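Local coordinates for ferredoxin-like protein (Thermotoga maritima, PDB 7KOE) that probably relays electrons through two iron/sulfur clusters as the ferredoxin-like subunit of a flavin-containing electron transfer flavoprotein complex, at residues D[13-24]-D[74-85]. Residues are numbered along the deposited sequence; the frame is centred on the assembly and turned at random.
Sequences RTDEENPHLKIK and GNIEWNYPRGNY. With SF4 (iron/sulfur cluster), chain N; SF4 (iron/sulfur cluster), chain M.
Arg-82 and Asp-15 form a salt bridge; the carboxylate and guanidinium planes are only 17° apart, with Asp-15 OD2 at the guanidinium edge. Arg-82 NE and NH2 both face the carboxylate, NH2 reaching Asp-15 OD1 at 3.1 Å in a weak bond. Asp-15 CG also sits over the face of the Tyr-85 ring. A leucine in place of Arg-82 would probably leave the Asp-15 carboxylate without its charged mate and free to turn above that ring. Further along, Pro-81 CG lies 3.6 Å from the centroid of the His-20 ring, a CH-pi contact over its face. The His-20 first torsion (chi1 62°) puts the ring between Pro-81 and Leu-21, with Leu-21 CG over the opposite face, offset toward the rim.

Leu-21 and Trp-78 point the same way, Leu-21 CD2 meeting Trp-78 CD1 at 3.5 Å. Both reach one iron/sulfur cluster, with the sulfur S4 at the indole edge. Asn-75 and Ile-76 line the second cluster. Lys-24 NZ donates to Gly-74 O at 3.2 Å.

Strands 21-22 and 77-78 pair antiparallel, as in two-cluster ferredoxin folds. Leu-21 and Ile-23 pack on strands 47-50 and 53-56, and Asn-75 touches helix 28-32.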
ATOM      1  N   ARG D  13     -33.998  -4.749 -15.966  1.00  9.55           N
ATOM      2  CA  ARG D  13     -35.420  -4.921 -15.720  1.00  9.55           C
ATOM      3  C   ARG D  13     -35.965  -5.503 -17.012  1.00  9.55           C
ATOM      4  O   ARG D  13     -36.155  -4.784 -17.994  1.00  9.55           O
ATOM      5  CB  ARG D  13     -36.119  -3.628 -15.334  1.00  9.55           C
ATOM      6  CG  ARG D  13     -37.516  -3.891 -14.834  1.00  9.55           C
ATOM      7  CD  ARG D  13     -38.128  -2.718 -14.121  1.00  9.55           C
ATOM      8  NE  ARG D  13     -37.564  -2.489 -12.803  1.00  9.55           N
ATOM      9  CZ  ARG D  13     -36.722  -1.508 -12.521  1.00  9.55           C
ATOM     10  NH1 ARG D  13     -36.339  -0.679 -13.470  1.00  9.55           N
ATOM     11  NH2 ARG D  13     -36.262  -1.361 -11.292  1.00  9.55           N
ATOM     12  N   THR D  14     -36.177  -6.808 -17.026  1.00 12.84           N
ATOM     13  CA  THR D  14     -36.574  -7.488 -18.242  1.00 12.84           C
ATOM     14  C   THR D  14     -38.061  -7.296 -18.497  1.00 12.84           C
ATOM     15  O   THR D  14     -38.879  -7.360 -17.577  1.00 12.84           O
ATOM     16  CB  THR D  14     -36.240  -8.972 -18.146  1.00 12.84           C
ATOM     17  OG1 THR D  14     -34.945  -9.128 -17.560  1.00 12.84           O
ATOM     18  CG2 THR D  14     -36.224  -9.593 -19.511  1.00 12.84           C
ATOM     19  N   ASP D  15     -38.402  -7.034 -19.754  1.00 17.91           N
ATOM     20  CA  ASP D  15     -39.783  -6.918 -20.209  1.00 17.91           C
ATOM     21  C   ASP D  15     -40.066  -8.142 -21.072  1.00 17.91           C
ATOM     22  O   ASP D  15     -39.952  -8.099 -22.294  1.00 17.91           O
ATOM     23  CB  ASP D  15     -39.979  -5.634 -20.979  1.00 17.91           C
ATOM     24  CG  ASP D  15     -41.412  -5.178 -20.989  1.00 17.91           C
ATOM     25  OD1 ASP D  15     -42.239  -5.811 -20.308  1.00 17.91           O
ATOM     26  OD2 ASP D  15     -41.713  -4.182 -21.675  1.00 17.91           O
ATOM     27  N   GLU D  16     -40.447  -9.243 -20.421  1.00 23.43           N
ATOM     28  CA  GLU D  16     -40.536 -10.520 -21.124  1.00 23.43           C
ATOM     29  C   GLU D  16     -41.763 -10.603 -22.018  1.00 23.43           C
ATOM     30  O   GLU D  16     -41.757 -11.344 -23.005  1.00 23.43           O
ATOM     31  CB  GLU D  16     -40.548 -11.672 -20.128  1.00 23.43           C
ATOM     32  CG  GLU D  16     -39.315 -11.754 -19.271  1.00 23.43           C
ATOM     33  CD  GLU D  16     -39.556 -11.212 -17.889  1.00 23.43           C
ATOM     34  OE1 GLU D  16     -40.548 -10.482 -17.704  1.00 23.43           O
ATOM     35  OE2 GLU D  16     -38.758 -11.521 -16.985  1.00 23.43           O
ATOM     36  N   GLU D  17     -42.818  -9.862 -21.694  1.00 25.11           N
ATOM     37  CA  GLU D  17     -44.010  -9.886 -22.525  1.00 25.11           C
ATOM     38  C   GLU D  17     -43.878  -9.003 -23.754  1.00 25.11           C
ATOM     39  O   GLU D  17     -44.718  -9.089 -24.654  1.00 25.11           O
ATOM     40  CB  GLU D  17     -45.235  -9.459 -21.710  1.00 25.11           C
ATOM     41  CG  GLU D  17     -45.188  -8.031 -21.179  1.00 25.11           C
ATOM     42  CD  GLU D  17     -44.537  -7.911 -19.812  1.00 25.11           C
ATOM     43  OE1 GLU D  17     -43.417  -8.436 -19.620  1.00 25.11           O
ATOM     44  OE2 GLU D  17     -45.146  -7.279 -18.925  1.00 25.11           O
ATOM     45  N   ASN D  18     -42.851  -8.160 -23.813  1.00 18.20           N
ATOM     46  CA  ASN D  18     -42.615  -7.269 -24.946  1.00 18.20           C
ATOM     47  C   ASN D  18     -41.192  -7.470 -25.440  1.00 18.20           C
ATOM     48  O   ASN D  18     -40.270  -6.768 -25.006  1.00 18.20           O
ATOM     49  CB  ASN D  18     -42.848  -5.812 -24.558  1.00 18.20           C
ATOM     50  CG  ASN D  18     -44.224  -5.573 -24.003  1.00 18.20           C
ATOM     51  OD1 ASN D  18     -44.382  -5.261 -22.828  1.00 18.20           O
ATOM     52  ND2 ASN D  18     -45.237  -5.715 -24.848  1.00 18.20           N
ATOM     53  N   PRO D  19     -40.973  -8.421 -26.348  1.00 15.18           N
ATOM     54  CA  PRO D  19     -39.647  -8.562 -26.964  1.00 15.18           C
ATOM     55  C   PRO D  19     -39.387  -7.409 -27.919  1.00 15.18           C
ATOM     56  O   PRO D  19     -40.137  -7.196 -28.872  1.00 15.18           O
ATOM     57  CB  PRO D  19     -39.737  -9.901 -27.702  1.00 15.18           C
ATOM     58  CG  PRO D  19     -40.923 -10.576 -27.135  1.00 15.18           C
ATOM     59  CD  PRO D  19     -41.873  -9.497 -26.772  1.00 15.18           C
ATOM     60  N   HIS D  20     -38.329  -6.655 -27.648  1.00  9.55           N
ATOM     61  CA  HIS D  20     -37.974  -5.508 -28.468  1.00  9.55           C
ATOM     62  C   HIS D  20     -37.113  -5.882 -29.661  1.00  9.55           C
ATOM     63  O   HIS D  20     -36.821  -5.015 -30.485  1.00  9.55           O
ATOM     64  CB  HIS D  20     -37.259  -4.464 -27.619  1.00  9.55           C
ATOM     65  CG  HIS D  20     -35.979  -4.950 -27.024  1.00  9.55           C
ATOM     66  ND1 HIS D  20     -35.934  -5.809 -25.949  1.00  9.55           N
ATOM     67  CD2 HIS D  20     -34.693  -4.695 -27.353  1.00  9.55           C
ATOM     68  CE1 HIS D  20     -34.677  -6.066 -25.645  1.00  9.55           C
ATOM     69  NE2 HIS D  20     -33.904  -5.400 -26.482  1.00  9.55           N
ATOM     70  N   LEU D  21     -36.705  -7.139 -29.776  1.00 10.18           N
ATOM     71  CA  LEU D  21     -35.947  -7.630 -30.921  1.00 10.18           C
ATOM     72  C   LEU D  21     -36.793  -8.687 -31.609  1.00 10.18           C
ATOM     73  O   LEU D  21     -36.832  -9.839 -31.175  1.00 10.18           O
ATOM     74  CB  LEU D  21     -34.613  -8.220 -30.500  1.00 10.18           C
ATOM     75  CG  LEU D  21     -33.792  -7.427 -29.509  1.00 10.18           C
ATOM     76  CD1 LEU D  21     -32.752  -8.325 -28.941  1.00 10.18           C
ATOM     77  CD2 LEU D  21     -33.163  -6.285 -30.209  1.00 10.18           C
ATOM     78  N   LYS D  22     -37.466  -8.298 -32.676  1.00 13.79           N
ATOM     79  CA  LYS D  22     -38.224  -9.223 -33.496  1.00 13.79           C
ATOM     80  C   LYS D  22     -37.523  -9.343 -34.836  1.00 13.79           C
ATOM     81  O   LYS D  22     -36.961  -8.369 -35.337  1.00 13.79           O
ATOM     82  CB  LYS D  22     -39.661  -8.740 -33.678  1.00 13.79           C
ATOM     83  CG  LYS D  22     -40.614  -9.786 -34.208  1.00 13.79           C
ATOM     84  CD  LYS D  22     -42.003  -9.210 -34.388  1.00 13.79           C
ATOM     85  CE  LYS D  22     -42.034  -8.194 -35.515  1.00 13.79           C
ATOM     86  NZ  LYS D  22     -41.856  -8.837 -36.842  1.00 13.79           N
ATOM     87  N   ILE D  23     -37.529 -10.538 -35.403  1.00 14.86           N
ATOM     88  CA  ILE D  23     -36.979 -10.765 -36.728  1.00 14.86           C
ATOM     89  C   ILE D  23     -38.132 -10.750 -37.718  1.00 14.86           C
ATOM     90  O   ILE D  23     -39.109 -11.491 -37.554  1.00 14.86           O
ATOM     91  CB  ILE D  23     -36.184 -12.074 -36.786  1.00 14.86           C
ATOM     92  CG1 ILE D  23     -34.835 -11.846 -36.119  1.00 14.86           C
ATOM     93  CG2 ILE D  23     -36.007 -12.537 -38.207  1.00 14.86           C
ATOM     94  CD1 ILE D  23     -33.945 -13.005 -36.170  1.00 14.86           C
ATOM     95  N   LYS D  24     -38.024  -9.884 -38.727  1.00 16.12           N
ATOM     96  CA  LYS D  24     -39.145  -9.612 -39.617  1.00 16.12           C
ATOM     97  C   LYS D  24     -39.461 -10.803 -40.509  1.00 16.12           C
ATOM     98  O   LYS D  24     -40.628 -11.049 -40.834  1.00 16.12           O
ATOM     99  CB  LYS D  24     -38.843  -8.383 -40.466  1.00 16.12           C
ATOM    100  CG  LYS D  24     -38.702  -7.102 -39.684  1.00 16.12           C
ATOM    101  CD  LYS D  24     -38.131  -6.006 -40.556  1.00 16.12           C
ATOM    102  CE  LYS D  24     -38.263  -4.653 -39.892  1.00 16.12           C
ATOM    103  NZ  LYS D  24     -37.402  -3.633 -40.544  1.00 16.12           N
ATOM    104  N   GLY D  74     -31.849  -6.078 -43.290  1.00 18.11           N
ATOM    105  CA  GLY D  74     -32.798  -5.222 -42.612  1.00 18.11           C
ATOM    106  C   GLY D  74     -33.910  -5.935 -41.883  1.00 18.11           C
ATOM    107  O   GLY D  74     -34.845  -5.276 -41.424  1.00 18.11           O
ATOM    108  N   ASN D  75     -33.847  -7.258 -41.756  1.00 18.50           N
ATOM    109  CA  ASN D  75     -34.945  -8.010 -41.144  1.00 18.50           C
ATOM    110  C   ASN D  75     -34.695  -8.243 -39.656  1.00 18.50           C
ATOM    111  O   ASN D  75     -34.799  -9.348 -39.132  1.00 18.50           O
ATOM    112  CB  ASN D  75     -35.176  -9.323 -41.885  1.00 18.50           C
ATOM    113  CG  ASN D  75     -33.969 -10.204 -41.897  1.00 18.50           C
ATOM    114  OD1 ASN D  75     -32.855  -9.740 -42.099  1.00 18.50           O
ATOM    115  ND2 ASN D  75     -34.178 -11.487 -41.649  1.00 18.50           N
ATOM    116  N   ILE D  76     -34.399  -7.160 -38.953  1.00 12.03           N
ATOM    117  CA  ILE D  76     -34.435  -7.148 -37.499  1.00 12.03           C
ATOM    118  C   ILE D  76     -35.285  -5.953 -37.106  1.00 12.03           C
ATOM    119  O   ILE D  76     -34.862  -4.804 -37.271  1.00 12.03           O
ATOM    120  CB  ILE D  76     -33.040  -7.082 -36.863  1.00 12.03           C
ATOM    121  CG1 ILE D  76     -32.303  -8.396 -37.106  1.00 12.03           C
ATOM    122  CG2 ILE D  76     -33.155  -6.842 -35.374  1.00 12.03           C
ATOM    123  CD1 ILE D  76     -31.029  -8.559 -36.351  1.00 12.03           C
ATOM    124  N   GLU D  77     -36.500  -6.220 -36.640  1.00 14.21           N
ATOM    125  CA  GLU D  77     -37.337  -5.170 -36.087  1.00 14.21           C
ATOM    126  C   GLU D  77     -36.747  -4.797 -34.739  1.00 14.21           C
ATOM    127  O   GLU D  77     -37.019  -5.446 -33.726  1.00 14.21           O
ATOM    128  CB  GLU D  77     -38.789  -5.630 -35.967  1.00 14.21           C
ATOM    129  CG  GLU D  77     -39.736  -4.626 -35.327  1.00 14.21           C
ATOM    130  CD  GLU D  77     -39.712  -3.276 -36.009  1.00 14.21           C
ATOM    131  OE1 GLU D  77     -39.804  -3.230 -37.253  1.00 14.21           O
ATOM    132  OE2 GLU D  77     -39.607  -2.254 -35.297  1.00 14.21           O
ATOM    133  N   TRP D  78     -35.900  -3.782 -34.731  1.00  7.39           N
ATOM    134  CA  TRP D  78     -35.141  -3.408 -33.553  1.00  7.39           C
ATOM    135  C   TRP D  78     -35.803  -2.208 -32.907  1.00  7.39           C
ATOM    136  O   TRP D  78     -35.991  -1.174 -33.551  1.00  7.39           O
ATOM    137  CB  TRP D  78     -33.700  -3.084 -33.927  1.00  7.39           C
ATOM    138  CG  TRP D  78     -32.787  -2.830 -32.780  1.00  7.39           C
ATOM    139  CD1 TRP D  78     -31.968  -3.725 -32.192  1.00  7.39           C
ATOM    140  CD2 TRP D  78     -32.574  -1.588 -32.104  1.00  7.39           C
ATOM    141  NE1 TRP D  78     -31.271  -3.138 -31.172  1.00  7.39           N
ATOM    142  CE2 TRP D  78     -31.625  -1.821 -31.102  1.00  7.39           C
ATOM    143  CE3 TRP D  78     -33.097  -0.304 -32.246  1.00  7.39           C
ATOM    144  CZ2 TRP D  78     -31.195  -0.827 -30.249  1.00  7.39           C
ATOM    145  CZ3 TRP D  78     -32.670   0.676 -31.398  1.00  7.39           C
ATOM    146  CH2 TRP D  78     -31.727   0.414 -30.417  1.00  7.39           C
ATOM    147  N   ASN D  79     -36.153  -2.350 -31.643  1.00  9.55           N
ATOM    148  CA  ASN D  79     -36.597  -1.243 -30.827  1.00  9.55           C
ATOM    149  C   ASN D  79     -35.738  -1.197 -29.579  1.00  9.55           C
ATOM    150  O   ASN D  79     -35.082  -2.172 -29.217  1.00  9.55           O
ATOM    151  CB  ASN D  79     -38.066  -1.386 -30.431  1.00  9.55           C
ATOM    152  CG  ASN D  79     -39.002  -1.105 -31.571  1.00  9.55           C
ATOM    153  OD1 ASN D  79     -38.956  -0.036 -32.176  1.00  9.55           O
ATOM    154  ND2 ASN D  79     -39.852  -2.070 -31.889  1.00  9.55           N
ATOM    155  N   TYR D  80     -35.737  -0.051 -28.931  1.00  8.00           N
ATOM    156  CA  TYR D  80     -35.333  -0.024 -27.552  1.00  8.00           C
ATOM    157  C   TYR D  80     -36.424  -0.688 -26.728  1.00  8.00           C
ATOM    158  O   TYR D  80     -37.587  -0.713 -27.136  1.00  8.00           O
ATOM    159  CB  TYR D  80     -35.119   1.408 -27.082  1.00  8.00           C
ATOM    160  CG  TYR D  80     -33.785   1.989 -27.454  1.00  8.00           C
ATOM    161  CD1 TYR D  80     -32.611   1.415 -27.002  1.00  8.00           C
ATOM    162  CD2 TYR D  80     -33.700   3.119 -28.247  1.00  8.00           C
ATOM    163  CE1 TYR D  80     -31.390   1.950 -27.332  1.00  8.00           C
ATOM    164  CE2 TYR D  80     -32.485   3.656 -28.586  1.00  8.00           C
ATOM    165  CZ  TYR D  80     -31.336   3.068 -28.127  1.00  8.00           C
ATOM    166  OH  TYR D  80     -30.122   3.609 -28.465  1.00  8.00           O
ATOM    167  N   PRO D  81     -36.084  -1.233 -25.564  1.00  7.52           N
ATOM    168  CA  PRO D  81     -37.125  -1.598 -24.604  1.00  7.52           C
ATOM    169  C   PRO D  81     -37.845  -0.355 -24.118  1.00  7.52           C
ATOM    170  O   PRO D  81     -37.393   0.774 -24.309  1.00  7.52           O
ATOM    171  CB  PRO D  81     -36.347  -2.273 -23.475  1.00  7.52           C
ATOM    172  CG  PRO D  81     -35.092  -2.694 -24.083  1.00  7.52           C
ATOM    173  CD  PRO D  81     -34.762  -1.688 -25.117  1.00  7.52           C
ATOM    174  N   ARG D  82     -38.967  -0.570 -23.438  1.00 11.03           N
ATOM    175  CA  ARG D  82     -39.751   0.539 -22.921  1.00 11.03           C
ATOM    176  C   ARG D  82     -38.983   1.286 -21.833  1.00 11.03           C
ATOM    177  O   ARG D  82     -37.886   0.898 -21.425  1.00 11.03           O
ATOM    178  CB  ARG D  82     -41.081   0.045 -22.362  1.00 11.03           C
ATOM    179  CG  ARG D  82     -41.838  -0.878 -23.276  1.00 11.03           C
ATOM    180  CD  ARG D  82     -43.190  -1.207 -22.692  1.00 11.03           C
ATOM    181  NE  ARG D  82     -43.087  -2.124 -21.565  1.00 11.03           N
ATOM    182  CZ  ARG D  82     -44.062  -2.344 -20.693  1.00 11.03           C
ATOM    183  NH1 ARG D  82     -45.217  -1.710 -20.817  1.00 11.03           N
ATOM    184  NH2 ARG D  82     -43.881  -3.196 -19.699  1.00 11.03           N
ATOM    185  N   GLY D  83     -39.558   2.397 -21.389  1.00 11.41           N
ATOM    186  CA  GLY D  83     -38.954   3.125 -20.291  1.00 11.41           C
ATOM    187  C   GLY D  83     -38.947   2.283 -19.031  1.00 11.41           C
ATOM    188  O   GLY D  83     -39.874   1.512 -18.779  1.00 11.41           O
ATOM    189  N   ASN D  84     -37.849   2.399 -18.275  1.00 11.46           N
ATOM    190  CA  ASN D  84     -37.552   1.599 -17.083  1.00 11.46           C
ATOM    191  C   ASN D  84     -37.434   0.115 -17.407  1.00 11.46           C
ATOM    192  O   ASN D  84     -37.805  -0.731 -16.605  1.00 11.46           O
ATOM    193  CB  ASN D  84     -38.582   1.822 -15.968  1.00 11.46           C
ATOM    194  CG  ASN D  84     -37.971   1.812 -14.605  1.00 11.46           C
ATOM    195  OD1 ASN D  84     -36.815   1.447 -14.438  1.00 11.46           O
ATOM    196  ND2 ASN D  84     -38.748   2.204 -13.608  1.00 11.46           N
ATOM    197  N   TYR D  85     -36.900  -0.216 -18.579  1.00 11.03           N
ATOM    198  CA  TYR D  85     -36.714  -1.618 -18.929  1.00 11.03           C
ATOM    199  C   TYR D  85     -35.426  -1.780 -19.719  1.00 11.03           C
ATOM    200  O   TYR D  85     -34.876  -0.815 -20.249  1.00 11.03           O
ATOM    201  CB  TYR D  85     -37.901  -2.170 -19.721  1.00 11.03           C
ATOM    202  CG  TYR D  85     -39.096  -2.495 -18.862  1.00 11.03           C
ATOM    203  CD1 TYR D  85     -39.134  -3.650 -18.104  1.00 11.03           C
ATOM    204  CD2 TYR D  85     -40.180  -1.638 -18.797  1.00 11.03           C
ATOM    205  CE1 TYR D  85     -40.215  -3.946 -17.312  1.00 11.03           C
ATOM    206  CE2 TYR D  85     -41.264  -1.922 -18.006  1.00 11.03           C
ATOM    207  CZ  TYR D  85     -41.276  -3.078 -17.267  1.00 11.03           C
ATOM    208  OH  TYR D  85     -42.360  -3.373 -16.477  1.00 11.03           O
TER
HETATM  209 FE1  SF4 N 602     -31.392 -13.254 -40.539  1.00 23.68          FE
HETATM  210 FE2  SF4 N 602     -28.583 -12.650 -41.464  1.00 23.68          FE
HETATM  211 FE3  SF4 N 602     -29.422 -11.973 -38.644  1.00 23.68          FE
HETATM  212 FE4  SF4 N 602     -30.528 -10.393 -40.968  1.00 23.68          FE
HETATM  213  S1  SF4 N 602     -28.570 -10.881 -40.269  1.00 23.68           S
HETATM  214  S2  SF4 N 602     -31.380 -11.486 -39.343  1.00 23.68           S
HETATM  215  S3  SF4 N 602     -30.541 -12.162 -42.163  1.00 23.68           S
HETATM  216  S4  SF4 N 602     -29.435 -13.742 -39.840  1.00 23.68           S
HETATM  217 FE1  SF4 M 601     -29.089  -6.324 -27.994  1.00 11.58          FE
HETATM  218 FE2  SF4 M 601     -26.581  -4.975 -29.000  1.00 11.58          FE
HETATM  219 FE3  SF4 M 601     -28.612  -6.043 -30.962  1.00 11.58          FE
HETATM  220 FE4  SF4 M 601     -26.933  -7.955 -29.338  1.00 11.58          FE
HETATM  221  S1  SF4 M 601     -26.518  -6.325 -30.653  1.00 11.58           S
HETATM  222  S2  SF4 M 601     -29.026  -7.673 -29.647  1.00 11.58           S
HETATM  223  S3  SF4 M 601     -26.995  -6.605 -27.685  1.00 11.58           S
HETATM  224  S4  SF4 M 601     -28.675  -4.694 -29.309  1.00 11.58           S